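Local coordinates for NADPH-flavin oxidoreductase (Vibrio parahaemolyticus serotype O3:K6, PDB 5UU6), which binds flavin mononucleotide and, as a member of the nitroreductase family, probably uses NADPH to reduce flavins or nitro compounds, at residues 82-87 with 153-158; 117-122 with 158-163; 146-151 with 236-241. All coordinates share one frame; numbering follows the deposited sequence.

Interaction 1 (82-87 with 153-158); sequences FCIDYQ and AILFGM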
ATOM      1  N   PHE A  82      -7.942  -8.011   3.784  1.00 10.70           N
ATOM      2  CA  PHE A  82      -6.766  -7.419   4.410  1.00 10.36           C
ATOM      3  C   PHE A  82      -7.201  -6.470   5.525  1.00 14.23           C
ATOM      4  O   PHE A  82      -8.072  -5.633   5.309  1.00 11.27           O
ATOM      5  CB  PHE A  82      -5.914  -6.676   3.367  1.00  9.65           C
ATOM      6  CG  PHE A  82      -5.172  -7.605   2.435  1.00 11.36           C
ATOM      7  CD1 PHE A  82      -5.831  -8.202   1.355  1.00 14.63           C
ATOM      8  CD2 PHE A  82      -3.848  -7.943   2.672  1.00 11.11           C
ATOM      9  CE1 PHE A  82      -5.155  -9.077   0.486  1.00 17.55           C
ATOM     10  CE2 PHE A  82      -3.182  -8.845   1.827  1.00 11.23           C
ATOM     11  CZ  PHE A  82      -3.836  -9.394   0.727  1.00 15.33           C
ATOM     12  N   CYS A  83      -6.575  -6.594   6.700  1.00 10.79           N
ATOM     13  CA  CYS A  83      -6.942  -5.857   7.892  1.00 11.11           C
ATOM     14  C   CYS A  83      -5.725  -5.236   8.541  1.00 11.02           C
ATOM     15  O   CYS A  83      -4.676  -5.870   8.623  1.00 12.85           O
ATOM     16  CB  CYS A  83      -7.595  -6.777   8.948  1.00 14.15           C
ATOM     17  SG  CYS A  83      -8.932  -7.803   8.259  1.00 22.11           S
ATOM     18  N   ILE A  84      -5.896  -4.021   9.071  1.00 10.98           N
ATOM     19  CA  ILE A  84      -4.954  -3.493  10.058  1.00 16.08           C
ATOM     20  C   ILE A  84      -5.033  -4.312  11.340  1.00 15.19           C
ATOM     21  O   ILE A  84      -6.130  -4.626  11.834  1.00 16.86           O
ATOM     22  CB  ILE A  84      -5.290  -2.022  10.349  1.00 19.09           C
ATOM     23  CG1 ILE A  84      -5.113  -1.202   9.093  1.00 23.79           C
ATOM     24  CG2 ILE A  84      -4.413  -1.496  11.497  1.00 14.73           C
ATOM     25  CD1 ILE A  84      -5.617   0.244   9.281  1.00 28.47           C
ATOM     26  N   ASP A  85      -3.882  -4.641  11.921  1.00 13.26           N
ATOM     27  CA  ASP A  85      -3.872  -5.469  13.130  1.00 13.66           C
ATOM     28  C   ASP A  85      -2.865  -4.894  14.121  1.00 19.53           C
ATOM     29  O   ASP A  85      -1.654  -5.074  13.946  1.00 16.95           O
ATOM     30  CB  ASP A  85      -3.557  -6.939  12.806  1.00 13.93           C
ATOM     31  CG  ASP A  85      -3.822  -7.887  13.990  1.00 26.07           C
ATOM     32  OD1 ASP A  85      -3.775  -7.443  15.169  1.00 24.71           O
ATOM     33  OD2 ASP A  85      -4.035  -9.101  13.751  1.00 23.20           O
ATOM     34  N   TYR A  86      -3.368  -4.186  15.140  1.00 14.82           N
ATOM     35  CA  TYR A  86      -2.615  -3.885  16.352  1.00 15.82           C
ATOM     36  C   TYR A  86      -3.080  -4.740  17.532  1.00 17.92           C
ATOM     37  O   TYR A  86      -2.694  -4.486  18.680  1.00 18.11           O
ATOM     38  CB  TYR A  86      -2.700  -2.388  16.683  1.00 16.80           C
ATOM     39  CG  TYR A  86      -1.939  -1.580  15.644  1.00 14.72           C
ATOM     40  CD1 TYR A  86      -0.575  -1.447  15.726  1.00 14.87           C
ATOM     41  CD2 TYR A  86      -2.600  -0.988  14.555  1.00 13.75           C
ATOM     42  CE1 TYR A  86       0.129  -0.736  14.769  1.00 17.38           C
ATOM     43  CE2 TYR A  86      -1.900  -0.286  13.573  1.00 12.96           C
ATOM     44  CZ  TYR A  86      -0.544  -0.154  13.689  1.00 13.72           C
ATOM     45  OH  TYR A  86       0.185   0.541  12.724  1.00 15.14           O
ATOM     46  N   GLN A  87      -3.917  -5.749  17.275  1.00 17.16           N
ATOM     47  CA  GLN A  87      -4.354  -6.611  18.359  1.00 18.53           C
ATOM     48  C   GLN A  87      -3.289  -7.628  18.741  1.00 19.32           C
ATOM     49  O   GLN A  87      -3.172  -7.964  19.926  1.00 20.70           O
ATOM     50  CB  GLN A  87      -5.668  -7.306  18.007  1.00 18.56           C
ATOM     51  CG  GLN A  87      -6.203  -8.248  19.119  1.00 20.13           C
ATOM     52  CD  GLN A  87      -6.277  -7.614  20.501  1.00 24.73           C
ATOM     53  OE1 GLN A  87      -5.669  -8.104  21.432  1.00 27.65           O
ATOM     54  NE2 GLN A  87      -7.038  -6.537  20.641  1.00 21.19           N
ATOM     55  N   ALA A 153      -9.099  -3.610  11.935  1.00 14.90           N
ATOM     56  CA  ALA A 153     -10.101  -2.996  11.060  1.00 14.40           C
ATOM     57  C   ALA A 153      -9.921  -3.510   9.638  1.00 14.96           C
ATOM     58  O   ALA A 153      -8.795  -3.605   9.170  1.00 19.74           O
ATOM     59  CB  ALA A 153      -9.993  -1.467  11.054  1.00 13.59           C
ATOM     60  N   ILE A 154     -11.026  -3.827   8.942  1.00 13.45           N
ATOM     61  CA  ILE A 154     -10.878  -4.224   7.535  1.00 15.21           C
ATOM     62  C   ILE A 154     -10.504  -2.995   6.724  1.00 14.43           C
ATOM     63  O   ILE A 154     -10.841  -1.863   7.076  1.00 15.11           O
ATOM     64  CB  ILE A 154     -12.144  -4.868   6.939  1.00 19.22           C
ATOM     65  CG1 ILE A 154     -13.262  -3.834   6.931  1.00 21.82           C
ATOM     66  CG2 ILE A 154     -12.538  -6.149   7.707  1.00 24.20           C
ATOM     67  CD1 ILE A 154     -13.974  -3.682   5.589  1.00 20.98           C
ATOM     68  N   LEU A 155      -9.751  -3.214   5.659  1.00 10.46           N
ATOM     69  CA  LEU A 155      -9.399  -2.183   4.688  1.00 10.26           C
ATOM     70  C   LEU A 155      -9.908  -2.521   3.301  1.00 15.53           C
ATOM     71  O   LEU A 155     -10.548  -1.676   2.670  1.00 15.42           O
ATOM     72  CB  LEU A 155      -7.878  -2.014   4.623  1.00 10.63           C
ATOM     73  CG  LEU A 155      -7.259  -1.362   5.833  1.00 20.05           C
ATOM     74  CD1 LEU A 155      -5.779  -1.134   5.507  1.00 24.98           C
ATOM     75  CD2 LEU A 155      -7.997  -0.043   6.181  1.00 23.11           C
ATOM     76  N   PHE A 156      -9.626  -3.730   2.789  1.00 12.61           N
ATOM     77  CA  PHE A 156     -10.140  -4.110   1.470  1.00 10.68           C
ATOM     78  C   PHE A 156     -10.009  -5.617   1.317  1.00 13.92           C
ATOM     79  O   PHE A 156      -9.261  -6.290   2.043  1.00 13.02           O
ATOM     80  CB  PHE A 156      -9.378  -3.406   0.329  1.00 10.49           C
ATOM     81  CG  PHE A 156      -7.896  -3.635   0.396  1.00 12.63           C
ATOM     82  CD1 PHE A 156      -7.331  -4.768  -0.186  1.00 13.60           C
ATOM     83  CD2 PHE A 156      -7.074  -2.773   1.126  1.00 13.86           C
ATOM     84  CE1 PHE A 156      -5.944  -5.025  -0.073  1.00 10.25           C
ATOM     85  CE2 PHE A 156      -5.677  -3.023   1.243  1.00 11.14           C
ATOM     86  CZ  PHE A 156      -5.124  -4.156   0.637  1.00 11.08           C
ATOM     87  N   GLY A 157     -10.721  -6.144   0.337  1.00 12.76           N
ATOM     88  CA  GLY A 157     -10.610  -7.538  -0.009  1.00 11.15           C
ATOM     89  C   GLY A 157      -9.862  -7.703  -1.317  1.00 11.32           C
ATOM     90  O   GLY A 157      -9.413  -6.758  -1.954  1.00 11.14           O
HETATM   91  N   MSE A 158      -9.728  -8.954  -1.700  1.00 14.74           N
HETATM   92  CA  MSE A 158      -8.977  -9.295  -2.885  1.00 15.65           C
HETATM   93  C   MSE A 158      -9.520 -10.621  -3.425  1.00 20.93           C
HETATM   94  O   MSE A 158      -9.512 -11.627  -2.709  1.00 16.17           O
HETATM   95  CB  MSE A 158      -7.513  -9.436  -2.585  1.00 13.12           C
HETATM   96  CG  MSE A 158      -6.787  -9.871  -3.844  1.00 13.90           C
HETATM   97 SE   MSE A 158      -4.851  -9.719  -3.811  0.67 22.10          SE
HETATM   98  CE  MSE A 158      -4.457 -10.897  -2.376  1.00 31.77           C
TER
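The Phe82 side chain lies over the ring of Phe156: its CB sits above one face, offset toward the rim and 4.0 Å from the Phe156 ring centroid, a CH-pi contact. The two rings beyond are nearly parallel, with planes at 22°, but slid so far apart that they barely overlap, and Phe82 CD1 comes within 3.5 Å of Phe156 CE1. Both side chains leave the same face of the sheet; with Phe156 CG between the backbone N and the carbonyl carbon (chi1 55°), the end of its ring comes up to Phe82. At the edge of the Phe82 ring, near its plane, the selenomethionine Met158 brings CE to 3.5 Å from Phe82 CE1.

The backbones form an antiparallel pair broken by a classic beta bulge, where Leu155 and Phe156 together face Phe82. Phe82 N donates to Phe156 O at 2.8 Å, whereas Phe82 O accepts from Leu155 N at 3.0 Å. The pairing, shifted by one residue, continues through Cys83 with Ile154 to Ile84, whose N and O both bond to Ala153. With the bulge, Leu155 turns toward the partner strand and sets CD1 3.6 Å from Ile84 CG1. On the other sheet face Cys83 SG touches Ile154 CG2.

Strands 78-85 and 152-161 are the central pair of the four-stranded sheet. Phe156 also meets Tyr131, and its side chain comes about 5 Å from the bound flavin. Leu155 O accepts from Arg136. Buried, wholly apolar side-chain contacts thus flank the backbone hydrogen bonds beside the cofactor.

Interaction 2 (117-122 with 158-163); sequences NCLLAA and MCLGHP
Cys118 meets the selenomethionine Met158 first along the helix: its CB points toward the strand and stands 3.5 Å from Met158 CE, tighter than ordinary carbon-carbon contact. The methyl reaches this spot because the Met158 chain runs out extended and then bends at its last torsion (chi3 61°), which carries CE toward Cys118. One residue on, Leu119 lies beside the same chain, with its CB 4.0 Å from Met158 SE, so that SE and CE rest against consecutive residues of the helix.

The Leu119 CG stands anti to the backbone N (chi1 180°), and from that branch CD1 approaches Leu160 CD2 at 4.2 Å, the two leucines passing at a slant. One helical turn after Cys118, Ala122 again faces the strand. Its CB meets the same Leu160 methyl, CD2, at 3.7 Å, a closer contact than that of Leu119. Leu160 CD2 therefore touches both Leu119 and Ala122, and the bond from Ala122 N to Cys118 O joins the two strand-facing residues of the helix.

Met158 and Leu160 point toward the helix, and Cys159 between them points away from it. The contact is purely apolar and buried. The axes of helix segment 117-122 and strand segment 158-161 run at 16° to each other and come within 10.0 Å. Helix 27-38 adds Ile33 against Cys118 and Ala122, while strand 78-85 supplies Phe82 next to Cys118, and Tyr131 of strand 128-132 touches Leu119. On another flank of the helix, Asn117 bonds to Gln116 of the second subunit, so helix 101-124 is packed between the sheet of its own chain and the dimer partner.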
ATOM      1  N   ASN A 117       2.137  -7.500  -3.328  1.00  8.99           N
ATOM      2  CA  ASN A 117       2.978  -8.691  -3.440  1.00 11.49           C
ATOM      3  C   ASN A 117       2.126  -9.910  -3.738  1.00 12.14           C
ATOM      4  O   ASN A 117       2.469 -10.715  -4.607  1.00 10.47           O
ATOM      5  CB  ASN A 117       3.775  -8.953  -2.163  1.00  9.75           C
ATOM      6  CG  ASN A 117       5.166  -8.312  -2.179  1.00 13.94           C
ATOM      7  OD1 ASN A 117       5.491  -7.501  -3.055  1.00 12.20           O
ATOM      8  ND2 ASN A 117       5.970  -8.635  -1.160  1.00 10.80           N
ATOM      9  N   CYS A 118       1.035 -10.099  -2.980  1.00 14.94           N
ATOM     10  CA  CYS A 118       0.175 -11.251  -3.228  1.00 10.51           C
ATOM     11  C   CYS A 118      -0.357 -11.232  -4.651  1.00 15.74           C
ATOM     12  O   CYS A 118      -0.319 -12.255  -5.350  1.00 14.36           O
ATOM     13  CB  CYS A 118      -0.998 -11.315  -2.235  1.00 18.42           C
ATOM     14  SG  CYS A 118      -0.545 -11.571  -0.474  1.00 18.67           S
ATOM     15  N   LEU A 119      -0.876 -10.084  -5.095  1.00 10.11           N
ATOM     16  CA  LEU A 119      -1.504 -10.033  -6.414  1.00 18.18           C
ATOM     17  C   LEU A 119      -0.486 -10.252  -7.522  1.00 19.41           C
ATOM     18  O   LEU A 119      -0.730 -11.043  -8.441  1.00 11.98           O
ATOM     19  CB  LEU A 119      -2.246  -8.709  -6.642  1.00 14.25           C
ATOM     20  CG  LEU A 119      -2.938  -8.548  -8.008  1.00 14.74           C
ATOM     21  CD1 LEU A 119      -3.968  -9.633  -8.317  1.00 16.99           C
ATOM     22  CD2 LEU A 119      -3.618  -7.190  -8.046  1.00 11.33           C
ATOM     23  N   LEU A 120       0.669  -9.579  -7.450  1.00 13.69           N
ATOM     24  CA  LEU A 120       1.688  -9.806  -8.479  1.00 14.69           C
ATOM     25  C   LEU A 120       2.143 -11.249  -8.497  1.00 17.67           C
ATOM     26  O   LEU A 120       2.422 -11.812  -9.571  1.00 15.45           O
ATOM     27  CB  LEU A 120       2.893  -8.888  -8.255  1.00 17.26           C
ATOM     28  CG  LEU A 120       2.711  -7.483  -8.821  1.00 26.70           C
ATOM     29  CD1 LEU A 120       3.853  -6.623  -8.351  1.00 29.83           C
ATOM     30  CD2 LEU A 120       2.646  -7.497 -10.344  1.00 28.40           C
ATOM     31  N   ALA A 121       2.298 -11.850  -7.316  1.00 12.61           N
ATOM     32  CA  ALA A 121       2.670 -13.247  -7.286  1.00 17.54           C
ATOM     33  C   ALA A 121       1.617 -14.077  -8.021  1.00 15.52           C
ATOM     34  O   ALA A 121       1.942 -14.895  -8.880  1.00 18.07           O
ATOM     35  CB  ALA A 121       2.844 -13.706  -5.838  1.00 12.34           C
ATOM     36  N   ALA A 122       0.348 -13.838  -7.720  1.00 14.41           N
ATOM     37  CA  ALA A 122      -0.718 -14.558  -8.405  1.00 15.12           C
ATOM     38  C   ALA A 122      -0.650 -14.324  -9.906  1.00 13.68           C
ATOM     39  O   ALA A 122      -0.676 -15.280 -10.700  1.00 14.73           O
ATOM     40  CB  ALA A 122      -2.077 -14.126  -7.860  1.00 13.00           C
HETATM   41  N   MSE A 158      -9.728  -8.954  -1.700  1.00 14.74           N
HETATM   42  CA  MSE A 158      -8.977  -9.295  -2.885  1.00 15.65           C
HETATM   43  C   MSE A 158      -9.520 -10.621  -3.425  1.00 20.93           C
HETATM   44  O   MSE A 158      -9.512 -11.627  -2.709  1.00 16.17           O
HETATM   45  CB  MSE A 158      -7.513  -9.436  -2.585  1.00 13.12           C
HETATM   46  CG  MSE A 158      -6.787  -9.871  -3.844  1.00 13.90           C
HETATM   47 SE   MSE A 158      -4.851  -9.719  -3.811  0.67 22.10          SE
HETATM   48  CE  MSE A 158      -4.457 -10.897  -2.376  1.00 31.77           C
ATOM     49  N   CYS A 159     -10.039 -10.611  -4.655  1.00 13.75           N
ATOM     50  CA  CYS A 159     -10.427 -11.856  -5.335  1.00 15.85           C
ATOM     51  C   CYS A 159      -9.237 -12.383  -6.118  1.00 13.45           C
ATOM     52  O   CYS A 159      -8.463 -11.607  -6.679  1.00 14.56           O
ATOM     53  CB  CYS A 159     -11.591 -11.658  -6.316  1.00 14.23           C
ATOM     54  SG  CYS A 159     -13.087 -10.853  -5.687  1.00 20.39           S
ATOM     55  N   LEU A 160      -9.102 -13.709  -6.152  1.00 16.78           N
ATOM     56  CA  LEU A 160      -8.119 -14.392  -6.973  1.00 16.60           C
ATOM     57  C   LEU A 160      -8.753 -15.617  -7.605  1.00 15.15           C
ATOM     58  O   LEU A 160      -9.611 -16.275  -7.003  1.00 15.28           O
ATOM     59  CB  LEU A 160      -6.887 -14.840  -6.176  1.00 16.93           C
ATOM     60  CG  LEU A 160      -6.187 -13.761  -5.358  1.00 14.11           C
ATOM     61  CD1 LEU A 160      -5.290 -14.344  -4.275  1.00 17.35           C
ATOM     62  CD2 LEU A 160      -5.322 -13.052  -6.346  1.00 13.12           C
ATOM     63  N   GLY A 161      -8.304 -15.927  -8.817  1.00 15.59           N
ATOM     64  CA  GLY A 161      -8.806 -17.100  -9.501  1.00 16.46           C
ATOM     65  C   GLY A 161      -8.185 -17.204 -10.866  1.00 17.95           C
ATOM     66  O   GLY A 161      -7.336 -16.391 -11.258  1.00 17.26           O
ATOM     67  N   HIS A 162      -8.591 -18.260 -11.574  1.00 18.18           N
ATOM     68  CA  HIS A 162      -8.233 -18.415 -12.976  1.00 26.56           C
ATOM     69  C   HIS A 162      -9.117 -17.506 -13.816  1.00 22.87           C
ATOM     70  O   HIS A 162     -10.348 -17.575 -13.706  1.00 20.28           O
ATOM     71  CB  HIS A 162      -8.355 -19.883 -13.398  1.00 24.51           C
ATOM     72  CG  HIS A 162      -7.404 -20.774 -12.659  1.00 20.47           C
ATOM     73  ND1 HIS A 162      -6.156 -21.105 -13.147  1.00 20.21           N
ATOM     74  CD2 HIS A 162      -7.496 -21.353 -11.434  1.00 19.21           C
ATOM     75  CE1 HIS A 162      -5.528 -21.865 -12.262  1.00 24.26           C
ATOM     76  NE2 HIS A 162      -6.315 -22.022 -11.209  1.00 19.28           N
ATOM     77  N   PRO A 163      -8.549 -16.625 -14.625  1.00 25.25           N
ATOM     78  CA  PRO A 163      -9.366 -15.643 -15.334  1.00 25.03           C
ATOM     79  C   PRO A 163     -10.252 -16.287 -16.361  1.00 22.54           C
ATOM     80  O   PRO A 163      -9.882 -17.279 -17.004  1.00 22.77           O
ATOM     81  CB  PRO A 163      -8.334 -14.739 -16.011  1.00 20.80           C
ATOM     82  CG  PRO A 163      -7.137 -14.924 -15.205  1.00 22.65           C
ATOM     83  CD  PRO A 163      -7.119 -16.377 -14.843  1.00 24.21           C
TER

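Interaction 3 (146-151 with 236-241); sequences LGLPQN and NGKGLA
The Gln150 amide has Gly237 O at its edge, almost exactly in its plane, where it accepts a hydrogen bond from NE2 at 3.1 Å. Gly237 and Lys238 belong to the Schellman motif that closes helix 231-237. Lys238 C and CE both lie to one side of the amide plane, CE being 3.7 Å from Gln150 OE1. At the neighbouring Pro149 carbonyl the approach is different: Lys238 NZ bonds to Pro149 O at 3.0 Å from above the carbonyl plane, 44° out of it.

In the motif Gly239 takes a positive phi of 90° and returns its N to Asn236 O, while Lys238 O accepts from Asn151 N at 2.7 Å. The Lys238 chain bends at chi2, chi3 and chi4 (chi4 -62°), which brings NZ to Pro149 O. Its ammonium makes a salt bridge with Asp143 and also bonds to Thr152 O, so the charge is held by several oxygens. NZ also rests 3.6 Å from Leu148 CB.

These bonds tie the loop leading into strand 152-161 to the C-terminal helix end, away from the flavin site. Leu240 CD2 adds an apolar touch against Asn151 CA. A water donates to both Asn151 OD1, at 2.8 Å, and Gly239 O, at 2.9 Å.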
ATOM      1  N   LEU A 146     -16.541 -11.187  10.382  1.00 21.24           N
ATOM      2  CA  LEU A 146     -15.251 -11.863  10.463  1.00 21.80           C
ATOM      3  C   LEU A 146     -14.736 -11.970  11.889  1.00 22.65           C
ATOM      4  O   LEU A 146     -13.612 -12.448  12.082  1.00 19.83           O
ATOM      5  CB  LEU A 146     -14.205 -11.145   9.605  1.00 13.91           C
ATOM      6  CG  LEU A 146     -14.551 -11.021   8.117  1.00 23.53           C
ATOM      7  CD1 LEU A 146     -13.473 -10.258   7.364  1.00 20.03           C
ATOM      8  CD2 LEU A 146     -14.800 -12.365   7.452  1.00 19.44           C
ATOM      9  N   GLY A 147     -15.520 -11.525  12.871  1.00 25.16           N
ATOM     10  CA  GLY A 147     -15.156 -11.617  14.279  1.00 22.61           C
ATOM     11  C   GLY A 147     -13.921 -10.831  14.668  1.00 26.90           C
ATOM     12  O   GLY A 147     -13.122 -11.306  15.488  1.00 22.62           O
ATOM     13  N   LEU A 148     -13.737  -9.609  14.088  1.00 20.68           N
ATOM     14  CA  LEU A 148     -12.495  -8.901  14.403  1.00 25.18           C
ATOM     15  C   LEU A 148     -12.548  -8.312  15.814  1.00 27.31           C
ATOM     16  O   LEU A 148     -13.568  -7.736  16.209  1.00 26.33           O
ATOM     17  CB  LEU A 148     -12.241  -7.788  13.402  1.00 21.00           C
ATOM     18  CG  LEU A 148     -12.233  -8.214  11.939  1.00 21.44           C
ATOM     19  CD1 LEU A 148     -11.962  -6.973  11.124  1.00 24.58           C
ATOM     20  CD2 LEU A 148     -11.143  -9.259  11.729  1.00 15.23           C
ATOM     21  N   PRO A 149     -11.461  -8.427  16.581  1.00 19.54           N
ATOM     22  CA  PRO A 149     -11.382  -7.768  17.888  1.00 23.59           C
ATOM     23  C   PRO A 149     -11.095  -6.272  17.764  1.00 21.95           C
ATOM     24  O   PRO A 149     -10.915  -5.715  16.685  1.00 21.77           O
ATOM     25  CB  PRO A 149     -10.208  -8.483  18.562  1.00 23.04           C
ATOM     26  CG  PRO A 149      -9.288  -8.818  17.423  1.00 19.55           C
ATOM     27  CD  PRO A 149     -10.218  -9.146  16.253  1.00 23.10           C
ATOM     28  N   GLN A 150     -11.059  -5.620  18.916  1.00 17.41           N
ATOM     29  CA  GLN A 150     -10.558  -4.262  19.003  1.00 17.14           C
ATOM     30  C   GLN A 150      -9.128  -4.183  18.477  1.00 17.82           C
ATOM     31  O   GLN A 150      -8.389  -5.177  18.460  1.00 19.98           O
ATOM     32  CB  GLN A 150     -10.635  -3.788  20.461  1.00 25.68           C
ATOM     33  CG  GLN A 150     -12.069  -3.594  20.954  1.00 25.96           C
ATOM     34  CD  GLN A 150     -12.844  -2.601  20.089  1.00 28.02           C
ATOM     35  OE1 GLN A 150     -13.668  -2.994  19.260  1.00 36.14           O
ATOM     36  NE2 GLN A 150     -12.568  -1.318  20.267  1.00 20.37           N
ATOM     37  N   ASN A 151      -8.751  -2.993  18.006  1.00 15.70           N
ATOM     38  CA  ASN A 151      -7.419  -2.709  17.458  1.00 17.81           C
ATOM     39  C   ASN A 151      -7.182  -3.356  16.100  1.00 17.80           C
ATOM     40  O   ASN A 151      -6.039  -3.443  15.656  1.00 23.25           O
ATOM     41  CB  ASN A 151      -6.289  -3.133  18.421  1.00 22.11           C
ATOM     42  CG  ASN A 151      -6.141  -2.201  19.620  1.00 25.08           C
ATOM     43  OD1 ASN A 151      -6.978  -1.331  19.867  1.00 20.55           O
ATOM     44  ND2 ASN A 151      -5.046  -2.369  20.358  1.00 30.76           N
ATOM     45  N   ASN A 236     -12.776   4.519  14.672  1.00 12.87           N
ATOM     46  CA  ASN A 236     -12.768   4.902  16.071  1.00 15.42           C
ATOM     47  C   ASN A 236     -13.428   3.848  16.934  1.00 16.69           C
ATOM     48  O   ASN A 236     -12.917   3.526  18.005  1.00 17.26           O
ATOM     49  CB  ASN A 236     -13.443   6.268  16.249  1.00 18.00           C
ATOM     50  CG  ASN A 236     -12.619   7.387  15.644  1.00 22.25           C
ATOM     51  OD1 ASN A 236     -11.428   7.185  15.297  1.00 21.08           O
ATOM     52  ND2 ASN A 236     -13.227   8.556  15.486  1.00 15.30           N
ATOM     53  N   GLY A 237     -14.520   3.237  16.454  1.00 20.56           N
ATOM     54  CA  GLY A 237     -15.151   2.156  17.209  1.00 24.64           C
ATOM     55  C   GLY A 237     -14.269   0.933  17.424  1.00 23.80           C
ATOM     56  O   GLY A 237     -14.520   0.161  18.351  1.00 20.12           O
ATOM     57  N   LYS A 238     -13.241   0.730  16.591  1.00 18.94           N
ATOM     58  CA  LYS A 238     -12.295  -0.361  16.801  1.00 17.44           C
ATOM     59  C   LYS A 238     -11.061   0.081  17.604  1.00 21.40           C
ATOM     60  O   LYS A 238     -10.117  -0.708  17.765  1.00 23.64           O
ATOM     61  CB  LYS A 238     -11.827  -0.956  15.458  1.00 16.04           C
ATOM     62  CG  LYS A 238     -12.922  -1.346  14.463  1.00 16.44           C
ATOM     63  CD  LYS A 238     -13.981  -2.357  15.055  1.00 27.03           C
ATOM     64  CE  LYS A 238     -13.373  -3.638  15.674  1.00 20.86           C
ATOM     65  NZ  LYS A 238     -12.640  -4.437  14.644  1.00 20.31           N
ATOM     66  N   GLY A 239     -11.041   1.317  18.094  1.00 14.80           N
ATOM     67  CA  GLY A 239      -9.902   1.839  18.834  1.00 15.32           C
ATOM     68  C   GLY A 239      -8.829   2.526  18.006  1.00 17.48           C
ATOM     69  O   GLY A 239      -7.773   2.857  18.552  1.00 23.11           O
ATOM     70  N   LEU A 240      -9.057   2.778  16.723  1.00 14.61           N
ATOM     71  CA  LEU A 240      -8.008   3.297  15.852  1.00 19.19           C
ATOM     72  C   LEU A 240      -8.312   4.718  15.401  1.00 13.87           C
ATOM     73  O   LEU A 240      -9.467   5.103  15.275  1.00 18.23           O
ATOM     74  CB  LEU A 240      -7.823   2.404  14.609  1.00 20.71           C
ATOM     75  CG  LEU A 240      -7.627   0.903  14.849  1.00 18.56           C
ATOM     76  CD1 LEU A 240      -7.805   0.134  13.564  1.00 19.30           C
ATOM     77  CD2 LEU A 240      -6.252   0.603  15.468  1.00 13.20           C
ATOM     78  N   ALA A 241      -7.254   5.464  15.082  1.00 14.41           N
ATOM     79  CA  ALA A 241      -7.358   6.745  14.394  1.00 15.28           C
ATOM     80  C   ALA A 241      -8.129   7.770  15.215  1.00 19.57           C
ATOM     81  O   ALA A 241      -8.900   8.558  14.644  1.00 21.33           O
ATOM     82  CB  ALA A 241      -8.019   6.584  13.014  1.00 17.26           C
TER
HETATM   83  O   HOH W   1      -6.949   1.315  20.818  1.00 39.59           O

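Overall arrangement
Strand 152-161 links interactions 1 and 2, whose centres are 17 Å apart: Met158 takes part in both, and Phe82 CZ lies 4.1 Å from Cys118 SG where they meet. Interaction 3 attaches to the other end of interaction 1, about 10 Å away between centres. There Tyr86 N probably bonds to Asn151 O at 2.8 Å, and Leu148 CD1 packs against Ile154 CG2. Interactions 2 and 3 do not touch, their centres being about 27 Å apart. The flavin lies nearest to interaction 1, through Phe156, and about 7 Å from the Leu119 side chain of interaction 2, whereas interaction 3 is remote from it. All three reach the second subunit.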